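Local coordinates for putative uncharacterized protein TTHB071 (Thermus thermophilus, PDB 3AYV), which is of unknown function but binds zinc ions in a xylose isomerase-like TIM barrel and may take part in protection against oxidative stress, at residues V54-W59 and F80-A85; W59-L64 and L75-F80; L121-A126 and V131-E136. All blocks are in the same frame, centred on the assembly; numbering follows the deposited sequence.

Interaction 1 (V54-W59 and F80-A85); sequences VHLPFW and FGLDRA. With ZN (zinc ion), chain E.
Val54 and Leu56 pack outward from the TIM barrel onto Ala85, Gly81 and Leu82 of helix 68-87, the helix that carries the chain from strand 52-55 to strand 92-96 in a beta-alpha-beta crossover. The contact is packing of apolar side chains, partly on backbone. Val54 straddles the Ala85 methyl with both branches, CG2 lying 3.6 Å from Ala85 CB and CG1 4.0 Å from it. Two residues on, Gly81 has no side chain, and Leu56 CD2 lies directly on the helix backbone, 3.5 Å from Gly81 C. The other branch, Leu56 CD1, meets Leu82 CD2 at 4.2 Å. Ala93 of strand 92-96 touches Val54, Leu56 and Leu82.

His55, between these two residues, makes the metal bond and one side-chain hydrogen bond, its ring lying on the other side of the strand. His96 and Glu136 complete the protein ligands of its zinc ion. With CG anti to the backbone N (chi1 -162°), the imidazole reaches the metal through NE2 at 2.3 Å. Its rotation is fixed at the opposite nitrogen, where ND1-H, in the ring plane, donates to an in-plane lone pair of Leu56 O at 2.8 Å.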
loop_
_atom_site.group_PDB
_atom_site.type_symbol
_atom_site.label_atom_id
_atom_site.label_comp_id
_atom_site.label_asym_id
_atom_site.label_seq_id
_atom_site.Cartn_x
_atom_site.Cartn_y
_atom_site.Cartn_z
ATOM N N VAL A 54 4.713 -6.700 0.354
ATOM C CA VAL A 54 5.695 -5.638 0.608
ATOM C C VAL A 54 5.125 -4.292 0.197
ATOM O O VAL A 54 4.243 -4.215 -0.658
ATOM C CB VAL A 54 7.052 -5.824 -0.136
ATOM C CG1 VAL A 54 7.711 -7.169 0.202
ATOM C CG2 VAL A 54 6.854 -5.674 -1.636
ATOM N N HIS A 55 5.635 -3.237 0.832
ATOM C CA HIS A 55 5.418 -1.868 0.331
ATOM C C HIS A 55 6.702 -1.438 -0.346
ATOM O O HIS A 55 7.769 -1.410 0.273
ATOM C CB HIS A 55 5.087 -0.920 1.489
ATOM C CG HIS A 55 4.452 0.355 1.035
ATOM N ND1 HIS A 55 5.041 1.195 0.105
ATOM C CD2 HIS A 55 3.262 0.914 1.350
ATOM C CE1 HIS A 55 4.235 2.221 -0.122
ATOM N NE2 HIS A 55 3.158 2.081 0.631
ATOM N N LEU A 56 6.620 -1.154 -1.650
ATOM C CA LEU A 56 7.763 -0.732 -2.427
ATOM C C LEU A 56 8.194 0.667 -1.994
ATOM O O LEU A 56 7.430 1.359 -1.337
ATOM C CB LEU A 56 7.443 -0.781 -3.925
ATOM C CG LEU A 56 7.123 -2.185 -4.450
ATOM C CD1 LEU A 56 6.614 -2.116 -5.857
ATOM C CD2 LEU A 56 8.409 -3.068 -4.409
ATOM N N PRO A 57 9.448 1.037 -2.271
ATOM C CA PRO A 57 9.893 2.404 -1.922
ATOM C C PRO A 57 8.963 3.456 -2.531
ATOM O O PRO A 57 8.353 3.201 -3.597
ATOM C CB PRO A 57 11.281 2.481 -2.574
ATOM C CG PRO A 57 11.767 1.004 -2.519
ATOM C CD PRO A 57 10.536 0.246 -2.887
ATOM N N PHE A 58 8.853 4.621 -1.875
ATOM C CA PHE A 58 8.014 5.690 -2.405
ATOM C C PHE A 58 8.507 7.107 -2.088
ATOM O O PHE A 58 8.134 8.043 -2.797
ATOM C CB PHE A 58 6.573 5.562 -1.899
ATOM C CG PHE A 58 6.436 5.776 -0.419
ATOM C CD1 PHE A 58 6.118 7.047 0.094
ATOM C CD2 PHE A 58 6.632 4.715 0.469
ATOM C CE1 PHE A 58 6.005 7.249 1.457
ATOM C CE2 PHE A 58 6.519 4.902 1.859
ATOM C CZ PHE A 58 6.205 6.168 2.352
ATOM N N TRP A 59 9.247 7.272 -0.992
ATOM C CA TRP A 59 9.612 8.634 -0.578
ATOM C C TRP A 59 10.380 9.338 -1.690
ATOM O O TRP A 59 11.405 8.838 -2.149
ATOM C CB TRP A 59 10.432 8.634 0.718
ATOM C CG TRP A 59 9.620 8.483 1.964
ATOM C CD1 TRP A 59 9.679 7.447 2.852
ATOM C CD2 TRP A 59 8.641 9.403 2.477
ATOM N NE1 TRP A 59 8.807 7.668 3.893
ATOM C CE2 TRP A 59 8.138 8.849 3.673
ATOM C CE3 TRP A 59 8.114 10.624 2.018
ATOM C CZ2 TRP A 59 7.148 9.487 4.447
ATOM C CZ3 TRP A 59 7.119 11.262 2.790
ATOM C CH2 TRP A 59 6.652 10.685 3.987
ATOM N N PHE A 80 14.028 -3.132 -8.268
ATOM C CA PHE A 80 14.826 -3.823 -7.256
ATOM C C PHE A 80 13.960 -4.273 -6.089
ATOM O O PHE A 80 14.076 -5.423 -5.618
ATOM C CB PHE A 80 16.016 -2.981 -6.789
ATOM C CG PHE A 80 17.098 -3.807 -6.125
ATOM C CD1 PHE A 80 17.487 -5.031 -6.680
ATOM C CD2 PHE A 80 17.685 -3.390 -4.948
ATOM C CE1 PHE A 80 18.472 -5.815 -6.068
ATOM C CE2 PHE A 80 18.687 -4.164 -4.330
ATOM C CZ PHE A 80 19.071 -5.363 -4.883
ATOM N N GLY A 81 13.043 -3.398 -5.665
ATOM C CA GLY A 81 12.074 -3.729 -4.630
ATOM C C GLY A 81 11.272 -4.972 -5.028
ATOM O O GLY A 81 10.990 -5.830 -4.173
ATOM N N LEU A 82 10.909 -5.068 -6.311
ATOM C CA LEU A 82 10.160 -6.254 -6.780
ATOM C C LEU A 82 11.041 -7.514 -6.686
ATOM O O LEU A 82 10.563 -8.570 -6.271
ATOM C CB LEU A 82 9.605 -6.078 -8.203
ATOM C CG LEU A 82 8.315 -5.255 -8.356
ATOM C CD1 LEU A 82 8.048 -4.997 -9.825
ATOM C CD2 LEU A 82 7.078 -5.907 -7.668
ATOM N N ASP A 83 12.309 -7.400 -7.061
ATOM C CA ASP A 83 13.271 -8.522 -6.855
ATOM C C ASP A 83 13.277 -9.020 -5.409
ATOM O O ASP A 83 13.178 -10.234 -5.140
ATOM C CB ASP A 83 14.685 -8.121 -7.260
ATOM C CG ASP A 83 14.854 -7.972 -8.754
ATOM O OD1 ASP A 83 14.063 -8.562 -9.529
ATOM O OD2 ASP A 83 15.790 -7.249 -9.164
ATOM N N ARG A 84 13.402 -8.090 -4.471
ATOM C CA ARG A 84 13.365 -8.418 -3.050
ATOM C C ARG A 84 12.040 -9.013 -2.578
ATOM O O ARG A 84 12.024 -9.927 -1.737
ATOM C CB ARG A 84 13.732 -7.180 -2.212
ATOM C CG ARG A 84 15.182 -6.736 -2.365
ATOM C CD ARG A 84 16.201 -7.830 -1.972
ATOM N NE ARG A 84 17.534 -7.265 -1.738
ATOM C CZ ARG A 84 18.619 -7.990 -1.493
ATOM N NH1 ARG A 84 18.545 -9.332 -1.490
ATOM N NH2 ARG A 84 19.780 -7.380 -1.262
ATOM N N ALA A 85 10.926 -8.485 -3.090
ATOM C CA ALA A 85 9.598 -9.003 -2.793
ATOM C C ALA A 85 9.522 -10.483 -3.157
ATOM O O ALA A 85 9.039 -11.306 -2.367
ATOM C CB ALA A 85 8.530 -8.199 -3.571
HETATM ZN ZN ZN E . 1.420 3.507 1.087
HETATM O O HOH W 1 1.029 2.842 3.043
HETATM O O HOH W 2 2.479 5.118 2.613
#

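Interaction 2 (W59-L64 and L75-F80); sequences WNLDLL and LRRLLF
Leu63 meets its helix partly through the backbone: CD2 comes to 3.8 Å from Leu75 N and 3.9 Å from Leu75 CA, closer than to the Leu75 side chain, where CB is 4.1 Å away. Its other branch goes to Leu78, the two leucines reaching toward each other tip to tip with Leu63 CD1 4.1 Å from Leu78 CD1. One forked side chain thus touches two residues of helix 68-87 that lie nearly a turn apart. Leu61 makes the second hold, crossing Arg77 at about a right angle. Its CD1 touches the aliphatic root of the arginine, 3.7 Å from Arg77 CB and 4.0 Å from Arg77 CG.

These residues join the loop that follows strand 52-55 to the helix it leads into, within one beta-alpha unit of the barrel. Asp62 makes an Asx turn around Leu63: Leu64 N donates to Asp62 OD1 at 2.9 Å, approaching from above the carboxylate plane. Arg111 forms a salt bridge with the same oxygen. The leucine contacts are van der Waals, while a hydrogen bond between Asp62 N and Thr74 OG1 adds a polar tie from loop to helix; the bonds on Asp62 probably help the loop hold its shape.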
loop_
_atom_site.group_PDB
_atom_site.type_symbol
_atom_site.label_atom_id
_atom_site.label_comp_id
_atom_site.label_asym_id
_atom_site.label_seq_id
_atom_site.Cartn_x
_atom_site.Cartn_y
_atom_site.Cartn_z
ATOM N N TRP A 59 9.247 7.272 -0.992
ATOM C CA TRP A 59 9.612 8.634 -0.578
ATOM C C TRP A 59 10.380 9.338 -1.690
ATOM O O TRP A 59 11.405 8.838 -2.149
ATOM C CB TRP A 59 10.432 8.634 0.718
ATOM C CG TRP A 59 9.620 8.483 1.964
ATOM C CD1 TRP A 59 9.679 7.447 2.852
ATOM C CD2 TRP A 59 8.641 9.403 2.477
ATOM N NE1 TRP A 59 8.807 7.668 3.893
ATOM C CE2 TRP A 59 8.138 8.849 3.673
ATOM C CE3 TRP A 59 8.114 10.624 2.018
ATOM C CZ2 TRP A 59 7.148 9.487 4.447
ATOM C CZ3 TRP A 59 7.119 11.262 2.790
ATOM C CH2 TRP A 59 6.652 10.685 3.987
ATOM N N ASN A 60 9.884 10.518 -2.105
ATOM C CA ASN A 60 10.546 11.330 -3.131
ATOM C C ASN A 60 10.690 10.661 -4.485
ATOM O O ASN A 60 11.543 11.038 -5.271
ATOM C CB ASN A 60 11.922 11.798 -2.641
ATOM C CG ASN A 60 11.837 12.556 -1.331
ATOM O OD1 ASN A 60 12.325 12.086 -0.290
ATOM N ND2 ASN A 60 11.178 13.725 -1.363
ATOM N N LEU A 61 9.853 9.666 -4.760
ATOM C CA LEU A 61 9.908 9.012 -6.061
ATOM C C LEU A 61 8.709 9.379 -6.929
ATOM O O LEU A 61 7.613 9.608 -6.425
ATOM C CB LEU A 61 9.941 7.481 -5.890
ATOM C CG LEU A 61 11.101 6.958 -5.016
ATOM C CD1 LEU A 61 11.057 5.428 -4.884
ATOM C CD2 LEU A 61 12.474 7.414 -5.484
ATOM N N ASP A 62 8.931 9.395 -8.245
ATOM C CA ASP A 62 7.878 9.619 -9.220
ATOM C C ASP A 62 8.402 9.234 -10.603
ATOM O O ASP A 62 9.375 9.838 -11.102
ATOM C CB ASP A 62 7.432 11.107 -9.206
ATOM C CG ASP A 62 6.315 11.377 -10.171
ATOM O OD1 ASP A 62 5.712 10.406 -10.687
ATOM O OD2 ASP A 62 6.022 12.570 -10.430
ATOM N N LEU A 63 7.757 8.239 -11.220
ATOM C CA LEU A 63 8.094 7.848 -12.593
ATOM C C LEU A 63 7.922 9.003 -13.600
ATOM O O LEU A 63 8.542 8.994 -14.677
ATOM C CB LEU A 63 7.262 6.631 -13.042
ATOM C CG LEU A 63 7.597 5.303 -12.341
ATOM C CD1 LEU A 63 6.580 4.234 -12.785
ATOM C CD2 LEU A 63 9.053 4.872 -12.700
ATOM N N LEU A 64 7.093 9.970 -13.238
ATOM C CA LEU A 64 6.772 11.078 -14.127
ATOM C C LEU A 64 7.394 12.384 -13.621
ATOM O O LEU A 64 6.975 13.472 -14.052
ATOM C CB LEU A 64 5.259 11.225 -14.247
ATOM C CG LEU A 64 4.465 10.018 -14.757
ATOM C CD1 LEU A 64 3.029 10.479 -14.848
ATOM C CD2 LEU A 64 4.996 9.530 -16.146
ATOM N N LEU A 75 12.432 4.173 -11.188
ATOM C CA LEU A 75 12.363 2.897 -11.896
ATOM C C LEU A 75 13.259 1.843 -11.241
ATOM O O LEU A 75 12.783 0.718 -10.986
ATOM C CB LEU A 75 12.672 3.066 -13.387
ATOM C CG LEU A 75 12.484 1.812 -14.256
ATOM C CD1 LEU A 75 11.031 1.302 -14.158
ATOM C CD2 LEU A 75 12.869 2.151 -15.710
ATOM N N ARG A 76 14.514 2.203 -10.940
ATOM C CA ARG A 76 15.448 1.270 -10.264
ATOM C C ARG A 76 14.920 0.798 -8.904
ATOM O O ARG A 76 14.995 -0.409 -8.576
ATOM C CB ARG A 76 16.864 1.864 -10.135
ATOM C CG ARG A 76 17.617 2.030 -11.453
ATOM C CD ARG A 76 19.113 2.453 -11.267
ATOM N NE ARG A 76 19.360 3.672 -10.472
ATOM C CZ ARG A 76 19.417 4.912 -10.978
ATOM N NH1 ARG A 76 19.197 5.138 -12.267
ATOM N NH2 ARG A 76 19.657 5.942 -10.183
ATOM N N ARG A 77 14.361 1.729 -8.124
ATOM C CA ARG A 77 13.782 1.418 -6.812
ATOM C C ARG A 77 12.599 0.427 -6.891
ATOM O O ARG A 77 12.506 -0.528 -6.065
ATOM C CB ARG A 77 13.328 2.705 -6.102
ATOM C CG ARG A 77 14.482 3.582 -5.594
ATOM C CD ARG A 77 15.072 3.015 -4.336
ATOM N NE ARG A 77 16.099 3.863 -3.717
ATOM C CZ ARG A 77 17.386 3.555 -3.625
ATOM N NH1 ARG A 77 17.854 2.417 -4.147
ATOM N NH2 ARG A 77 18.210 4.378 -2.994
ATOM N N LEU A 78 11.680 0.658 -7.837
ATOM C CA LEU A 78 10.537 -0.229 -7.991
ATOM C C LEU A 78 10.966 -1.641 -8.459
ATOM O O LEU A 78 10.518 -2.641 -7.901
ATOM C CB LEU A 78 9.502 0.354 -8.963
ATOM C CG LEU A 78 8.872 1.670 -8.473
ATOM C CD1 LEU A 78 7.891 2.147 -9.523
ATOM C CD2 LEU A 78 8.141 1.459 -7.121
ATOM N N LEU A 79 11.838 -1.691 -9.451
ATOM C CA LEU A 79 12.320 -2.974 -10.009
ATOM C C LEU A 79 13.134 -3.792 -8.989
ATOM O O LEU A 79 12.905 -5.008 -8.825
ATOM C CB LEU A 79 13.106 -2.730 -11.295
ATOM C CG LEU A 79 12.300 -2.188 -12.492
ATOM C CD1 LEU A 79 13.269 -1.862 -13.633
ATOM C CD2 LEU A 79 11.229 -3.177 -12.958
ATOM N N PHE A 80 14.028 -3.132 -8.268
ATOM C CA PHE A 80 14.826 -3.823 -7.256
ATOM C C PHE A 80 13.960 -4.273 -6.089
ATOM O O PHE A 80 14.076 -5.423 -5.618
ATOM C CB PHE A 80 16.016 -2.981 -6.789
ATOM C CG PHE A 80 17.098 -3.807 -6.125
ATOM C CD1 PHE A 80 17.487 -5.031 -6.680
ATOM C CD2 PHE A 80 17.685 -3.390 -4.948
ATOM C CE1 PHE A 80 18.472 -5.815 -6.068
ATOM C CE2 PHE A 80 18.687 -4.164 -4.330
ATOM C CZ PHE A 80 19.071 -5.363 -4.883
#

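Interaction 3 (L121-A126 and V131-E136); sequences LVVRRA and VRLLLE. With ZN (zinc ion), chain E; ZN (zinc ion), chain F.
Leu133 pushes one methyl, CD2, between two valines of helix 120-129, touching Val122 CG1 at 3.7 Å and Val123 CG2 at 3.8 Å and crossing both side chains at about a right angle. Nearer its root, Leu133 CB lies 4.1 Å from Ala126 CB, one turn further along the helix. A chi1 of -164° swings Leu133 CG away from its own backbone nitrogen, and CD2 then reaches the valines while CB stays by the alanine.

The chain turns back after the helix ends, and Val131 N donates to Ala126 O at 3.0 Å. This is an alpha-to-beta connection of the TIM barrel: the N-to-C directions of the short helix and strand segments make 143°, roughly antiparallel, their axes 8.3 Å apart at closest approach. Further out, Leu82 of helix 68-87 touches both Val122 and Val131, while Phe95 of strand 92-96 packs on Leu133.

At the far end of the strand Glu136 extends its carboxylate across two zinc ions. Glu136 OE1 binds one at 1.9 Å, a site shared with His55 and His96; Glu136 OE2 binds the other at 2.1 Å, alongside Asp162, His187 and Glu223. Water 1 bridges the two zinc ions as a ligand of both.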
loop_
_atom_site.group_PDB
_atom_site.type_symbol
_atom_site.label_atom_id
_atom_site.label_comp_id
_atom_site.label_asym_id
_atom_site.label_seq_id
_atom_site.Cartn_x
_atom_site.Cartn_y
_atom_site.Cartn_z
ATOM N N LEU A 121 7.336 -1.527 -17.677
ATOM C CA LEU A 121 8.441 -2.416 -17.224
ATOM C C LEU A 121 8.222 -2.966 -15.829
ATOM O O LEU A 121 8.649 -4.077 -15.511
ATOM C CB LEU A 121 9.797 -1.706 -17.272
ATOM C CG LEU A 121 10.387 -1.352 -18.642
ATOM C CD1 LEU A 121 11.750 -0.673 -18.430
ATOM C CD2 LEU A 121 10.496 -2.560 -19.624
ATOM N N VAL A 122 7.569 -2.167 -14.982
ATOM C CA VAL A 122 7.290 -2.588 -13.621
ATOM C C VAL A 122 6.225 -3.679 -13.582
ATOM O O VAL A 122 6.402 -4.694 -12.897
ATOM C CB VAL A 122 6.860 -1.390 -12.752
ATOM C CG1 VAL A 122 6.701 -1.814 -11.287
ATOM C CG2 VAL A 122 7.918 -0.320 -12.887
ATOM N N VAL A 123 5.136 -3.484 -14.325
ATOM C CA VAL A 123 4.088 -4.508 -14.435
ATOM C C VAL A 123 4.676 -5.807 -15.036
ATOM O O VAL A 123 4.358 -6.919 -14.575
ATOM C CB VAL A 123 2.898 -4.000 -15.274
ATOM C CG1 VAL A 123 1.864 -5.112 -15.542
ATOM C CG2 VAL A 123 2.201 -2.861 -14.499
ATOM N N ARG A 124 5.527 -5.649 -16.047
ATOM C CA ARG A 124 6.137 -6.815 -16.696
ATOM C C ARG A 124 7.030 -7.579 -15.721
ATOM O O ARG A 124 6.983 -8.831 -15.679
ATOM C CB ARG A 124 6.891 -6.417 -17.971
ATOM C CG ARG A 124 5.970 -5.923 -19.107
ATOM C CD ARG A 124 6.807 -5.286 -20.238
ATOM N NE ARG A 124 7.821 -6.216 -20.744
ATOM C CZ ARG A 124 8.620 -5.979 -21.787
ATOM N NH1 ARG A 124 8.548 -4.826 -22.447
ATOM N NH2 ARG A 124 9.498 -6.902 -22.173
ATOM N N ARG A 125 7.805 -6.854 -14.909
ATOM C CA ARG A 125 8.696 -7.491 -13.922
ATOM C C ARG A 125 7.888 -8.239 -12.859
ATOM O O ARG A 125 8.241 -9.364 -12.478
ATOM C CB ARG A 125 9.663 -6.461 -13.263
ATOM C CG ARG A 125 10.730 -7.070 -12.333
ATOM C CD ARG A 125 11.591 -8.136 -13.065
ATOM N NE ARG A 125 12.713 -8.630 -12.242
ATOM C CZ ARG A 125 13.160 -9.889 -12.238
ATOM N NH1 ARG A 125 12.580 -10.816 -12.998
ATOM N NH2 ARG A 125 14.172 -10.242 -11.452
ATOM N N ALA A 126 6.836 -7.596 -12.360
ATOM C CA ALA A 126 5.914 -8.214 -11.400
ATOM C C ALA A 126 5.312 -9.516 -11.969
ATOM O O ALA A 126 5.262 -10.554 -11.279
ATOM C CB ALA A 126 4.804 -7.209 -11.019
ATOM N N VAL A 131 4.423 -11.788 -8.709
ATOM C CA VAL A 131 4.022 -10.865 -7.635
ATOM C C VAL A 131 2.899 -9.982 -8.184
ATOM O O VAL A 131 3.005 -9.434 -9.296
ATOM C CB VAL A 131 5.225 -9.994 -7.214
ATOM C CG1 VAL A 131 4.806 -8.911 -6.179
ATOM C CG2 VAL A 131 6.395 -10.877 -6.694
ATOM N N ARG A 132 1.804 -9.874 -7.431
ATOM C CA ARG A 132 0.668 -9.047 -7.838
ATOM C C ARG A 132 0.960 -7.578 -7.474
ATOM O O ARG A 132 1.249 -7.292 -6.315
ATOM C CB ARG A 132 -0.582 -9.515 -7.092
ATOM C CG ARG A 132 -1.832 -8.642 -7.240
ATOM C CD ARG A 132 -2.338 -8.599 -8.698
ATOM N NE ARG A 132 -3.669 -8.001 -8.785
ATOM C CZ ARG A 132 -4.290 -7.741 -9.933
ATOM N NH1 ARG A 132 -3.693 -8.047 -11.075
ATOM N NH2 ARG A 132 -5.503 -7.175 -9.944
ATOM N N LEU A 133 0.892 -6.675 -8.462
ATOM C CA LEU A 133 1.264 -5.257 -8.251
ATOM C C LEU A 133 0.029 -4.458 -7.920
ATOM O O LEU A 133 -0.996 -4.584 -8.591
ATOM C CB LEU A 133 1.902 -4.680 -9.519
ATOM C CG LEU A 133 2.696 -3.385 -9.452
ATOM C CD1 LEU A 133 3.916 -3.522 -8.504
ATOM C CD2 LEU A 133 3.164 -2.933 -10.838
ATOM N N LEU A 134 0.118 -3.618 -6.888
ATOM C CA LEU A 134 -1.059 -2.871 -6.441
ATOM C C LEU A 134 -0.710 -1.407 -6.326
ATOM O O LEU A 134 0.247 -1.053 -5.659
ATOM C CB LEU A 134 -1.555 -3.349 -5.068
ATOM C CG LEU A 134 -1.829 -4.849 -4.949
ATOM C CD1 LEU A 134 -1.974 -5.223 -3.483
ATOM C CD2 LEU A 134 -3.099 -5.178 -5.747
ATOM N N LEU A 135 -1.520 -0.568 -6.955
ATOM C CA LEU A 135 -1.375 0.886 -6.823
ATOM C C LEU A 135 -2.257 1.407 -5.700
ATOM O O LEU A 135 -3.461 1.136 -5.667
ATOM C CB LEU A 135 -1.767 1.538 -8.175
ATOM C CG LEU A 135 -1.838 3.069 -8.303
ATOM C CD1 LEU A 135 -0.511 3.685 -7.861
ATOM C CD2 LEU A 135 -2.158 3.393 -9.739
ATOM N N GLU A 136 -1.656 2.179 -4.783
ATOM C CA GLU A 136 -2.362 2.718 -3.604
ATOM C C GLU A 136 -2.667 4.202 -3.837
ATOM O O GLU A 136 -1.834 4.905 -4.430
ATOM C CB GLU A 136 -1.449 2.552 -2.386
ATOM C CG GLU A 136 -1.989 3.094 -1.111
ATOM C CD GLU A 136 -0.929 3.229 -0.031
ATOM O OE1 GLU A 136 0.172 2.673 -0.139
ATOM O OE2 GLU A 136 -1.207 3.902 0.957
HETATM ZN ZN ZN E . 1.420 3.507 1.087
HETATM ZN ZN ZN F . -1.451 3.327 2.980
HETATM O O HOH W 1 1.029 2.842 3.043
HETATM O O HOH W 2 2.479 5.118 2.613
HETATM O O HOH W 3 -0.293 4.672 4.626
#

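The contacts lie close together, with centres about 9 Å (interactions 1 and 2), 10 Å (1 and 3) and 12 Å (2 and 3) apart. Interactions 1 and 2 use successive parts of helix 68-87, sharing Phe80 on the helix and Trp59 in the loop before it, and interaction 2 falls within the span of chain that interaction 1 brackets; interaction 3 follows later. Helix 120-129 packs beside helix 68-87: Leu75 CD1 meets Val122 CG2 at 3.7 Å, and an Asp83-Arg125 salt bridge joins interactions 1 and 3. At the C-terminal ends of strands 52-55 and 132-136, His55 and Glu136 bind one zinc ion, together with His96 of the strand between them.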